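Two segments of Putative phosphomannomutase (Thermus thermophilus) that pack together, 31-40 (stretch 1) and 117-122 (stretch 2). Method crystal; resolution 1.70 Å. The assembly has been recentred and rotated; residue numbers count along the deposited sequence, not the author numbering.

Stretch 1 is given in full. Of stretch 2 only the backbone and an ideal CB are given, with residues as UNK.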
# COMPACT_ATOMS: atom_id res chain seq x y z
N THR A 31 3.96 24.49 -9.34
CA THR A 31 2.74 23.70 -9.29
C THR A 31 2.36 23.31 -7.86
O THR A 31 1.19 23.20 -7.50
CB THR A 31 2.96 22.44 -10.12
OG1 THR A 31 2.90 22.77 -11.51
CG2 THR A 31 1.88 21.40 -9.79
N LEU A 32 3.40 23.05 -7.05
CA LEU A 32 3.19 22.73 -5.65
C LEU A 32 2.47 23.87 -4.91
O LEU A 32 1.58 23.67 -4.10
CB LEU A 32 4.56 22.47 -5.02
CG LEU A 32 4.49 21.96 -3.57
CD1 LEU A 32 4.32 23.10 -2.56
CD2 LEU A 32 3.32 21.00 -3.33
N HIS A 33 2.91 25.12 -5.19
CA HIS A 33 2.29 26.27 -4.53
C HIS A 33 0.85 26.50 -5.02
O HIS A 33 -0.02 26.95 -4.29
CB HIS A 33 3.14 27.51 -4.81
CG HIS A 33 4.26 27.59 -3.81
ND1 HIS A 33 4.06 27.75 -2.48
CD2 HIS A 33 5.65 27.47 -4.03
CE1 HIS A 33 5.28 27.72 -1.92
NE2 HIS A 33 6.25 27.56 -2.82
N ARG A 34 0.55 26.15 -6.27
CA ARG A 34 -0.81 26.29 -6.77
C ARG A 34 -1.67 25.25 -6.05
O ARG A 34 -2.81 25.53 -5.65
CB ARG A 34 -0.85 26.05 -8.28
CG ARG A 34 -0.19 27.15 -9.10
CD ARG A 34 -0.10 26.76 -10.57
NE ARG A 34 -1.40 26.57 -11.19
CZ ARG A 34 -1.59 25.99 -12.37
NH1 ARG A 34 -0.54 25.56 -13.07
NH2 ARG A 34 -2.81 25.86 -12.87
N LEU A 35 -1.12 24.06 -5.86
CA LEU A 35 -1.86 23.00 -5.18
C LEU A 35 -2.06 23.38 -3.71
O LEU A 35 -3.13 23.13 -3.14
CB LEU A 35 -1.12 21.67 -5.28
CG LEU A 35 -1.80 20.46 -4.63
CD1 LEU A 35 -3.21 20.29 -5.17
CD2 LEU A 35 -0.97 19.21 -4.89
N ALA A 36 -1.04 23.98 -3.10
CA ALA A 36 -1.13 24.38 -1.70
C ALA A 36 -2.26 25.39 -1.51
O ALA A 36 -3.03 25.29 -0.56
CB ALA A 36 0.19 24.98 -1.24
N GLU A 37 -2.35 26.34 -2.43
CA GLU A 37 -3.40 27.36 -2.36
C GLU A 37 -4.78 26.71 -2.44
O GLU A 37 -5.70 27.07 -1.70
CB GLU A 37 -3.24 28.36 -3.50
CG GLU A 37 -4.19 29.56 -3.41
CD GLU A 37 -3.78 30.54 -2.33
OE1 GLU A 37 -4.62 31.39 -1.95
OE2 GLU A 37 -2.62 30.49 -1.86
N ALA A 38 -4.93 25.75 -3.35
CA ALA A 38 -6.20 25.06 -3.54
C ALA A 38 -6.58 24.30 -2.28
O ALA A 38 -7.72 24.38 -1.81
CB ALA A 38 -6.09 24.08 -4.70
N TYR A 39 -5.63 23.56 -1.74
CA TYR A 39 -5.86 22.78 -0.54
C TYR A 39 -6.18 23.65 0.68
O TYR A 39 -7.09 23.34 1.45
CB TYR A 39 -4.62 21.91 -0.26
CG TYR A 39 -4.79 20.93 0.88
CD1 TYR A 39 -5.90 20.08 0.93
CD2 TYR A 39 -3.83 20.83 1.87
CE1 TYR A 39 -6.04 19.15 1.96
CE2 TYR A 39 -3.96 19.90 2.91
CZ TYR A 39 -5.07 19.06 2.94
OH TYR A 39 -5.19 18.14 3.96
N GLY A 40 -5.44 24.74 0.83
CA GLY A 40 -5.68 25.63 1.95
C GLY A 40 -7.06 26.27 1.88
O GLY A 40 -7.76 26.35 2.89
N UNK A 117 4.54 13.41 -5.98
CA UNK A 117 3.15 13.78 -6.02
C UNK A 117 2.71 14.15 -4.63
O UNK A 117 3.50 14.11 -3.69
CB UNK A 117 2.29 12.65 -6.59
N UNK A 118 1.45 14.54 -4.51
CA UNK A 118 0.90 14.89 -3.22
C UNK A 118 -0.34 14.03 -3.03
O UNK A 118 -1.22 13.99 -3.89
CB UNK A 118 0.58 16.38 -3.12
N UNK A 119 -0.38 13.31 -1.92
CA UNK A 119 -1.52 12.45 -1.60
C UNK A 119 -2.16 12.99 -0.33
O UNK A 119 -1.52 13.08 0.72
CB UNK A 119 -1.10 10.99 -1.43
N UNK A 120 -3.44 13.33 -0.43
CA UNK A 120 -4.20 13.90 0.68
C UNK A 120 -4.95 12.87 1.51
O UNK A 120 -5.46 11.88 0.99
CB UNK A 120 -5.20 14.93 0.14
N UNK A 121 -5.01 13.13 2.81
CA UNK A 121 -5.68 12.25 3.76
C UNK A 121 -6.74 13.07 4.48
O UNK A 121 -6.52 14.26 4.74
CB UNK A 121 -4.69 11.63 4.75
N UNK A 122 -7.87 12.47 4.83
CA UNK A 122 -8.87 13.23 5.56
C UNK A 122 -8.72 12.96 7.06
O UNK A 122 -7.81 12.25 7.48
CB UNK A 122 -10.28 12.87 5.08

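Stretch 2 is an extended strand packed against a helix and running almost parallel to it, with 15° between their N-to-C directions. The axes come no closer than 10.5 Å, a gap that side chains must fill. Because a strand alternates its side chains, every second position can be expected to face the helix.

At position 117 the CA-to-CB bond points away from the helix, and nothing of stretch 1 lies within 5.5 Å of the ideal CB. The backbone is almost fully stretched, with phi/psi of -172/179, a conformation that glycine adopts easily. The residue is G117.

Position 118 points toward the helix. Its ideal CB is already 3.7 Å from L35 CD2 and 5.4 Å from L32 CD2, so the surroundings are leucine methyls, with no polar partner on offer. A compact apolar residue suits: alanine, valine or perhaps isoleucine, the branched ones also favoring the beta backbone of -125/126. The residue is V118, chi1 t. V118 CG2 touches both leucines, 3.6 Å from L35 CD2 and 4.1 Å from L32 CD2.

Position 119 turns its CB out of reach of the helix, which leaves the choice free; a long polar chain would do. K119 is an extended lysine that makes no contact with stretch 1.

Position 120 again points toward the helix, but here there is more room: the closest atom to its ideal CB, Y39 CE1, is 4.7 Å away. The space between the L35 side chain and the Y39 ring is apolar, and a large residue such as leucine, methionine or phenylalanine could fill it. The residue is F120, chi1 m, which has the largest covered area of the strand. The F120 ring edge meets L35, with F120 CZ 3.9 Å from L35 CG, while F120 CE1 sits over one face of the Y39 ring, 3.5 Å from Y39 CG. The two rings are oblique, their planes at 33° and their centroids 4.3 Å apart.

At position 121 the CB points away, so many side chains are possible, and the helix can be met by the backbone instead. K121 sends its amine to partners elsewhere in the structure. K121 O lies 4.2 Å from Y39 OH, too far for a direct hydrogen bond; a water bridges them, its O 2.5 Å from Y39 OH and donating to K121 O at 2.8 Å.

Position 122 points sideways, and nothing of stretch 1 lies within 5.5 Å of its ideal CB, so this contact does not restrict the residue. It is D122, whose carboxylate leads away from the helix.

Stretch 2 117-122: GVKFKD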
# COMPACT_ATOMS: atom_id res chain seq x y z
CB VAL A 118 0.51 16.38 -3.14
CG1 VAL A 118 0.01 16.70 -1.73
CG2 VAL A 118 1.71 17.26 -3.49
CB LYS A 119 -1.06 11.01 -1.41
CG LYS A 119 -0.63 10.33 -2.71
CD LYS A 119 -0.50 8.83 -2.53
CE LYS A 119 -0.31 8.12 -3.85
NZ LYS A 119 -0.22 6.64 -3.66
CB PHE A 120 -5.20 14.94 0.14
CG PHE A 120 -4.55 16.11 -0.54
CD1 PHE A 120 -3.83 17.05 0.20
CD2 PHE A 120 -4.63 16.26 -1.92
CE1 PHE A 120 -3.21 18.13 -0.42
CE2 PHE A 120 -4.01 17.36 -2.56
CZ PHE A 120 -3.30 18.29 -1.80
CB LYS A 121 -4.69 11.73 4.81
CG LYS A 121 -3.36 11.21 4.24
CD LYS A 121 -3.59 10.07 3.26
CE LYS A 121 -2.26 9.50 2.77
NZ LYS A 121 -2.49 8.39 1.81
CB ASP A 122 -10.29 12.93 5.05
CG ASP A 122 -10.73 11.51 5.28
OD1 ASP A 122 -11.72 11.10 4.62
OD2 ASP A 122 -10.13 10.80 6.12
O HOH W 1 -7.13 16.64 3.50
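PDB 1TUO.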